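Local atomic coordinates of nickel-dependent hydrogenase large subunit (Allochromatium vinosum, PDB entry 3MYR), a protein that forms the large subunit of a heterodimeric [NiFe] hydrogenase, carrying the nickel-iron centre at which molecular hydrogen is oxidised, the electrons going on to an acceptor through the small subunit. Residues B[470-482]-B[490-502]. Residues are numbered along the deposited sequence; the frame is centred on the assembly and turned at random.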
ATOM      1  N   PRO B 470      25.376  15.641  -8.719  1.00 27.21           N
ATOM      2  CA  PRO B 470      25.888  15.701  -7.351  1.00 28.47           C
ATOM      3  C   PRO B 470      27.008  16.757  -7.137  1.00 30.01           C
ATOM      4  O   PRO B 470      27.175  17.256  -6.045  1.00 29.89           O
ATOM      5  CB  PRO B 470      26.485  14.295  -7.143  1.00 28.79           C
ATOM      6  CG  PRO B 470      25.630  13.394  -7.977  1.00 28.81           C
ATOM      7  CD  PRO B 470      25.174  14.239  -9.183  1.00 26.52           C
ATOM      8  N   SER B 471      27.799  17.049  -8.166  1.00 29.75           N
ATOM      9  CA  SER B 471      28.858  18.021  -8.041  1.00 31.81           C
ATOM     10  C   SER B 471      28.261  19.440  -7.855  1.00 31.86           C
ATOM     11  O   SER B 471      28.972  20.349  -7.503  1.00 31.58           O
ATOM     12  CB  SER B 471      29.785  17.946  -9.278  1.00 32.18           C
ATOM     13  OG  SER B 471      29.061  18.295 -10.447  1.00 34.27           O
ATOM     14  N   SER B 472      26.939  19.615  -8.016  1.00 30.19           N
ATOM     15  CA  SER B 472      26.381  20.960  -7.804  1.00 30.57           C
ATOM     16  C   SER B 472      25.829  21.115  -6.376  1.00 31.64           C
ATOM     17  O   SER B 472      25.352  22.204  -6.016  1.00 32.12           O
ATOM     18  CB  SER B 472      25.278  21.283  -8.812  1.00 30.00           C
ATOM     19  OG  SER B 472      24.145  20.398  -8.604  1.00 32.71           O
ATOM     20  N   TRP B 473      25.839  20.036  -5.585  1.00 29.41           N
ATOM     21  CA  TRP B 473      25.257  20.078  -4.219  1.00 28.49           C
ATOM     22  C   TRP B 473      26.302  20.585  -3.165  1.00 28.78           C
ATOM     23  O   TRP B 473      27.491  20.372  -3.354  1.00 28.00           O
ATOM     24  CB  TRP B 473      24.854  18.676  -3.812  1.00 27.14           C
ATOM     25  CG  TRP B 473      23.950  17.971  -4.757  1.00 25.53           C
ATOM     26  CD1 TRP B 473      23.220  18.505  -5.807  1.00 24.19           C
ATOM     27  CD2 TRP B 473      23.646  16.592  -4.712  1.00 23.32           C
ATOM     28  NE1 TRP B 473      22.538  17.509  -6.449  1.00 21.43           N
ATOM     29  CE2 TRP B 473      22.776  16.319  -5.799  1.00 24.55           C
ATOM     30  CE3 TRP B 473      24.080  15.525  -3.882  1.00 26.80           C
ATOM     31  CZ2 TRP B 473      22.282  14.990  -6.077  1.00 23.39           C
ATOM     32  CZ3 TRP B 473      23.561  14.222  -4.111  1.00 22.16           C
ATOM     33  CH2 TRP B 473      22.705  13.964  -5.239  1.00 28.07           C
ATOM     34  N   PRO B 474      25.849  21.195  -2.054  1.00 29.55           N
ATOM     35  CA  PRO B 474      26.759  21.457  -0.910  1.00 31.30           C
ATOM     36  C   PRO B 474      27.245  20.108  -0.359  1.00 31.99           C
ATOM     37  O   PRO B 474      26.559  19.098  -0.527  1.00 27.91           O
ATOM     38  CB  PRO B 474      25.851  22.119   0.138  1.00 31.76           C
ATOM     39  CG  PRO B 474      24.469  22.275  -0.535  1.00 32.88           C
ATOM     40  CD  PRO B 474      24.438  21.281  -1.664  1.00 30.31           C
ATOM     41  N   SER B 475      28.408  20.076   0.293  1.00 30.65           N
ATOM     42  CA  SER B 475      28.949  18.804   0.678  1.00 30.39           C
ATOM     43  C   SER B 475      28.223  18.304   1.935  1.00 30.85           C
ATOM     44  O   SER B 475      28.274  17.107   2.272  1.00 30.16           O
ATOM     45  CB  SER B 475      30.448  18.931   0.856  1.00 32.37           C
ATOM     46  OG  SER B 475      30.652  19.783   1.934  1.00 35.98           O
ATOM     47  N   ARG B 476      27.445  19.185   2.558  1.00 29.87           N
ATOM     48  CA  ARG B 476      26.546  18.767   3.665  1.00 31.88           C
ATOM     49  C   ARG B 476      25.165  19.361   3.419  1.00 30.65           C
ATOM     50  O   ARG B 476      25.070  20.557   3.165  1.00 30.01           O
ATOM     51  CB  ARG B 476      27.043  19.332   5.007  1.00 32.28           C
ATOM     52  CG  ARG B 476      28.436  18.880   5.391  1.00 39.76           C
ATOM     53  CD  ARG B 476      28.392  17.465   5.942  1.00 46.58           C
ATOM     54  NE  ARG B 476      29.709  16.955   6.347  1.00 52.02           N
ATOM     55  CZ  ARG B 476      30.565  16.333   5.532  1.00 52.28           C
ATOM     56  NH1 ARG B 476      30.292  16.158   4.246  1.00 51.12           N
ATOM     57  NH2 ARG B 476      31.703  15.877   6.005  1.00 53.68           N
ATOM     58  N   ALA B 477      24.117  18.550   3.421  1.00 28.08           N
ATOM     59  CA  ALA B 477      22.762  19.087   3.336  1.00 27.29           C
ATOM     60  C   ALA B 477      21.824  18.137   4.080  1.00 27.58           C
ATOM     61  O   ALA B 477      22.132  16.950   4.242  1.00 28.19           O
ATOM     62  CB  ALA B 477      22.329  19.278   1.843  1.00 26.23           C
ATOM     63  N   GLN B 478      20.699  18.657   4.548  1.00 26.71           N
ATOM     64  CA  GLN B 478      19.668  17.818   5.130  1.00 27.13           C
ATOM     65  C   GLN B 478      18.326  18.434   4.908  1.00 27.37           C
ATOM     66  O   GLN B 478      18.239  19.647   4.702  1.00 25.86           O
ATOM     67  CB  GLN B 478      19.891  17.625   6.619  1.00 28.58           C
ATOM     68  CG  GLN B 478      19.865  18.871   7.502  1.00 29.47           C
ATOM     69  CD  GLN B 478      20.371  18.496   8.882  1.00 34.34           C
ATOM     70  OE1 GLN B 478      21.474  17.989   9.017  1.00 40.03           O
ATOM     71  NE2 GLN B 478      19.550  18.663   9.878  1.00 34.68           N
ATOM     72  N   GLY B 479      17.312  17.590   4.792  1.00 25.75           N
ATOM     73  CA  GLY B 479      15.963  18.051   4.449  1.00 25.47           C
ATOM     74  C   GLY B 479      14.881  17.057   4.855  1.00 25.38           C
ATOM     75  O   GLY B 479      15.166  15.890   5.217  1.00 25.39           O
ATOM     76  N   VAL B 480      13.632  17.491   4.854  1.00 24.41           N
ATOM     77  CA  VAL B 480      12.531  16.566   5.174  1.00 24.25           C
ATOM     78  C   VAL B 480      11.497  16.646   4.079  1.00 24.48           C
ATOM     79  O   VAL B 480      11.193  17.744   3.564  1.00 25.10           O
ATOM     80  CB  VAL B 480      11.956  16.889   6.568  1.00 26.83           C
ATOM     81  CG1 VAL B 480      11.622  18.388   6.685  1.00 30.78           C
ATOM     82  CG2 VAL B 480      10.764  16.001   6.908  1.00 26.76           C
ATOM     83  N   GLY B 481      11.046  15.481   3.632  1.00 21.21           N
ATOM     84  CA  GLY B 481       9.972  15.380   2.628  1.00 23.30           C
ATOM     85  C   GLY B 481       8.707  14.988   3.355  1.00 23.76           C
ATOM     86  O   GLY B 481       8.700  13.991   4.079  1.00 22.66           O
ATOM     87  N   ILE B 482       7.697  15.841   3.289  1.00 26.20           N
ATOM     88  CA  ILE B 482       6.442  15.548   3.976  1.00 29.37           C
ATOM     89  C   ILE B 482       5.356  15.238   2.971  1.00 29.53           C
ATOM     90  O   ILE B 482       5.422  15.598   1.777  1.00 30.42           O
ATOM     91  CB  ILE B 482       5.969  16.690   4.957  1.00 30.52           C
ATOM     92  CG1 ILE B 482       5.801  18.005   4.238  1.00 32.21           C
ATOM     93  CG2 ILE B 482       6.968  16.930   6.006  1.00 34.59           C
ATOM     94  CD1 ILE B 482       4.346  18.218   3.540  1.00 35.57           C
ATOM     95  N   LEU B 490       3.264  11.560   6.694  1.00 19.16           N
ATOM     96  CA  LEU B 490       4.397  10.735   6.323  1.00 18.56           C
ATOM     97  C   LEU B 490       5.525  11.720   6.189  1.00 20.79           C
ATOM     98  O   LEU B 490       5.331  12.780   5.578  1.00 20.75           O
ATOM     99  CB  LEU B 490       4.179  10.071   4.920  1.00 17.93           C
ATOM    100  CG  LEU B 490       5.421   9.505   4.192  1.00 18.49           C
ATOM    101  CD1 LEU B 490       5.968   8.301   4.956  1.00 19.32           C
ATOM    102  CD2 LEU B 490       5.039   8.967   2.761  1.00 18.30           C
ATOM    103  N   GLY B 491       6.698  11.389   6.737  1.00 20.34           N
ATOM    104  CA  GLY B 491       7.875  12.235   6.559  1.00 20.10           C
ATOM    105  C   GLY B 491       9.102  11.343   6.305  1.00 20.87           C
ATOM    106  O   GLY B 491       9.205  10.249   6.930  1.00 21.13           O
ATOM    107  N   HIS B 492      10.031  11.809   5.444  1.00 17.25           N
ATOM    108  CA  HIS B 492      11.300  11.176   5.241  1.00 19.37           C
ATOM    109  C   HIS B 492      12.316  12.238   5.613  1.00 22.13           C
ATOM    110  O   HIS B 492      12.320  13.313   5.006  1.00 20.36           O
ATOM    111  CB  HIS B 492      11.514  10.798   3.787  1.00 17.88           C
ATOM    112  CG  HIS B 492      10.679   9.632   3.334  1.00 19.22           C
ATOM    113  ND1 HIS B 492      10.931   8.958   2.168  1.00 18.86           N
ATOM    114  CD2 HIS B 492       9.630   8.998   3.917  1.00 19.02           C
ATOM    115  CE1 HIS B 492      10.057   7.974   2.028  1.00 20.05           C
ATOM    116  NE2 HIS B 492       9.286   7.950   3.101  1.00 19.04           N
ATOM    117  N   TRP B 493      13.181  11.941   6.591  1.00 20.90           N
ATOM    118  CA  TRP B 493      14.231  12.911   6.930  1.00 22.28           C
ATOM    119  C   TRP B 493      15.545  12.393   6.342  1.00 23.12           C
ATOM    120  O   TRP B 493      15.929  11.249   6.616  1.00 24.28           O
ATOM    121  CB  TRP B 493      14.348  12.998   8.444  1.00 21.52           C
ATOM    122  CG  TRP B 493      13.289  13.837   9.084  1.00 19.50           C
ATOM    123  CD1 TRP B 493      13.464  15.109   9.591  1.00 25.62           C
ATOM    124  CD2 TRP B 493      11.940  13.451   9.416  1.00 19.84           C
ATOM    125  NE1 TRP B 493      12.302  15.536  10.174  1.00 25.34           N
ATOM    126  CE2 TRP B 493      11.346  14.555  10.061  1.00 21.65           C
ATOM    127  CE3 TRP B 493      11.132  12.313   9.113  1.00 21.71           C
ATOM    128  CZ2 TRP B 493      10.018  14.539  10.507  1.00 23.34           C
ATOM    129  CZ3 TRP B 493       9.826  12.277   9.567  1.00 19.56           C
ATOM    130  CH2 TRP B 493       9.264  13.393  10.252  1.00 20.99           C
ATOM    131  N   ILE B 494      16.217  13.199   5.531  1.00 23.23           N
ATOM    132  CA  ILE B 494      17.473  12.723   4.887  1.00 22.96           C
ATOM    133  C   ILE B 494      18.648  13.605   5.316  1.00 22.05           C
ATOM    134  O   ILE B 494      18.522  14.826   5.421  1.00 22.12           O
ATOM    135  CB  ILE B 494      17.375  12.708   3.369  1.00 22.82           C
ATOM    136  CG1 ILE B 494      18.631  12.104   2.729  1.00 21.95           C
ATOM    137  CG2 ILE B 494      17.132  14.147   2.815  1.00 21.90           C
ATOM    138  CD1 ILE B 494      18.473  11.897   1.162  1.00 20.71           C
ATOM    139  N   VAL B 495      19.801  12.986   5.483  1.00 22.94           N
ATOM    140  CA  VAL B 495      21.003  13.735   5.708  1.00 23.17           C
ATOM    141  C   VAL B 495      21.978  13.310   4.658  1.00 23.42           C
ATOM    142  O   VAL B 495      22.250  12.092   4.502  1.00 24.22           O
ATOM    143  CB  VAL B 495      21.584  13.434   7.147  1.00 22.56           C
ATOM    144  CG1 VAL B 495      22.923  14.103   7.378  1.00 23.55           C
ATOM    145  CG2 VAL B 495      20.549  13.814   8.212  1.00 23.31           C
ATOM    146  N   ILE B 496      22.533  14.298   3.964  1.00 23.98           N
ATOM    147  CA  ILE B 496      23.416  14.030   2.822  1.00 24.62           C
ATOM    148  C   ILE B 496      24.828  14.483   3.109  1.00 26.18           C
ATOM    149  O   ILE B 496      25.057  15.625   3.565  1.00 28.48           O
ATOM    150  CB  ILE B 496      22.962  14.737   1.509  1.00 24.36           C
ATOM    151  CG1 ILE B 496      21.577  14.221   1.038  1.00 23.13           C
ATOM    152  CG2 ILE B 496      23.989  14.518   0.407  1.00 21.44           C
ATOM    153  CD1 ILE B 496      20.897  15.213   0.085  1.00 23.62           C
ATOM    154  N   GLU B 497      25.791  13.613   2.857  1.00 25.77           N
ATOM    155  CA  GLU B 497      27.193  14.018   2.998  1.00 28.41           C
ATOM    156  C   GLU B 497      27.962  13.596   1.765  1.00 27.86           C
ATOM    157  O   GLU B 497      27.945  12.429   1.372  1.00 28.25           O
ATOM    158  CB  GLU B 497      27.860  13.435   4.281  1.00 29.37           C
ATOM    159  CG  GLU B 497      27.066  13.781   5.546  1.00 35.35           C
ATOM    160  CD  GLU B 497      27.715  13.253   6.872  1.00 49.04           C
ATOM    161  OE1 GLU B 497      28.533  12.317   6.812  1.00 49.64           O
ATOM    162  OE2 GLU B 497      27.332  13.717   7.983  1.00 51.90           O
ATOM    163  N   ASP B 498      28.658  14.557   1.175  1.00 29.72           N
ATOM    164  CA  ASP B 498      29.523  14.278   0.010  1.00 33.04           C
ATOM    165  C   ASP B 498      28.826  13.456  -1.099  1.00 31.10           C
ATOM    166  O   ASP B 498      29.368  12.440  -1.564  1.00 31.36           O
ATOM    167  CB  ASP B 498      30.823  13.608   0.469  1.00 35.21           C
ATOM    168  CG  ASP B 498      31.635  14.507   1.444  1.00 41.76           C
ATOM    169  OD1 ASP B 498      32.155  13.989   2.478  1.00 49.71           O
ATOM    170  OD2 ASP B 498      31.683  15.746   1.207  1.00 46.06           O
ATOM    171  N   GLY B 499      27.604  13.850  -1.451  1.00 27.25           N
ATOM    172  CA  GLY B 499      26.888  13.170  -2.522  1.00 25.64           C
ATOM    173  C   GLY B 499      26.157  11.879  -2.068  1.00 26.18           C
ATOM    174  O   GLY B 499      25.527  11.224  -2.884  1.00 25.37           O
ATOM    175  N   ARG B 500      26.297  11.450  -0.801  1.00 24.80           N
ATOM    176  CA  ARG B 500      25.784  10.127  -0.425  1.00 26.61           C
ATOM    177  C   ARG B 500      24.748  10.301   0.680  1.00 27.10           C
ATOM    178  O   ARG B 500      24.841  11.253   1.470  1.00 27.72           O
ATOM    179  CB  ARG B 500      26.910   9.166   0.054  1.00 25.87           C
ATOM    180  CG  ARG B 500      28.123   8.874  -0.924  1.00 32.91           C
ATOM    181  CD  ARG B 500      27.640   8.777  -2.429  1.00 42.81           C
ATOM    182  NE  ARG B 500      27.151   7.435  -2.807  1.00 50.36           N
ATOM    183  CZ  ARG B 500      26.760   7.046  -4.031  1.00 46.74           C
ATOM    184  NH1 ARG B 500      26.378   5.799  -4.211  1.00 35.72           N
ATOM    185  NH2 ARG B 500      26.814   7.873  -5.084  1.00 47.24           N
ATOM    186  N   ILE B 501      23.884   9.304   0.858  1.00 24.45           N
ATOM    187  CA  ILE B 501      23.006   9.275   2.005  1.00 21.87           C
ATOM    188  C   ILE B 501      23.803   8.927   3.310  1.00 26.15           C
ATOM    189  O   ILE B 501      24.322   7.782   3.475  1.00 26.02           O
ATOM    190  CB  ILE B 501      21.846   8.267   1.797  1.00 22.53           C
ATOM    191  CG1 ILE B 501      20.962   8.612   0.538  1.00 17.56           C
ATOM    192  CG2 ILE B 501      20.969   8.154   3.037  1.00 18.57           C
ATOM    193  CD1 ILE B 501      19.939   7.448   0.084  1.00 20.58           C
ATOM    194  N   ALA B 502      23.832   9.866   4.257  1.00 22.46           N
ATOM    195  CA  ALA B 502      24.483   9.579   5.528  1.00 23.68           C
ATOM    196  C   ALA B 502      23.446   9.074   6.543  1.00 24.02           C
ATOM    197  O   ALA B 502      23.731   8.213   7.360  1.00 25.30           O
ATOM    198  CB  ALA B 502      25.159  10.844   6.085  1.00 24.53           C
TER
HETATM  199  O   HOH W   1      26.749  16.329  -1.309  1.00 17.89           O
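Val480 turns its CG2 anti to the backbone N and Trp493 sets its indole beside its own backbone N (chi1 -79°), which brings the methyl down over the ring. This is a CH-pi contact between cross-strand neighbours: CG2 of Val480 stands 3.6 Å from the centroid of the five-membered ring of Trp493, 12° off the normal. The indole NE1 of Trp493 donates to the carbonyl O of Leu318. The pair is a non-hydrogen-bonded one in an antiparallel hairpin, 476-482 against 490-497, where the alternate pairs Ala477-Ile496, Gly479-Ile494 and Gly481-His492 each carry two backbone bonds. Replacing Trp493 with alanine is likely to strip the Val480 methyl of its aromatic platform and leave the carbonyl of Leu318 without the indole N-H.

At the other end, the bent chain of Arg476 lays its guanidinium against Glu497, the carboxylate stacked at 22° to it without an N-H directed at OE2. NH1 of Arg476 meets OD1 of Asp498 at 3.4 Å in a salt bridge whose hydrogen bond is weak, and donates more closely, at 3.0 Å, to O of Ser475. That carbonyl also takes N-H of Asp498 at 2.8 Å, so two donors grip it, the second lying in the type I' turn from Glu497 to Arg500 that leads into strand 500-507. A water bridges O of Pro474 to N of Gly499, while the ring of Trp473 has Gly499 O at its edge, 3.8 Å from CZ3, and its NE1 is hydrogen-bonded to O of Leu467.

Strand 488-497 is the middle of a three-stranded sheet, with strand 500-507 along its other edge. Leu490 reaches the Ni-Fe centre, and His492, bonded to Tyr504 and His68, packs on Ala71 of helix 67-80; Leu490 meets the same helix at His68 and Ala71, and Trp473 at Leu80.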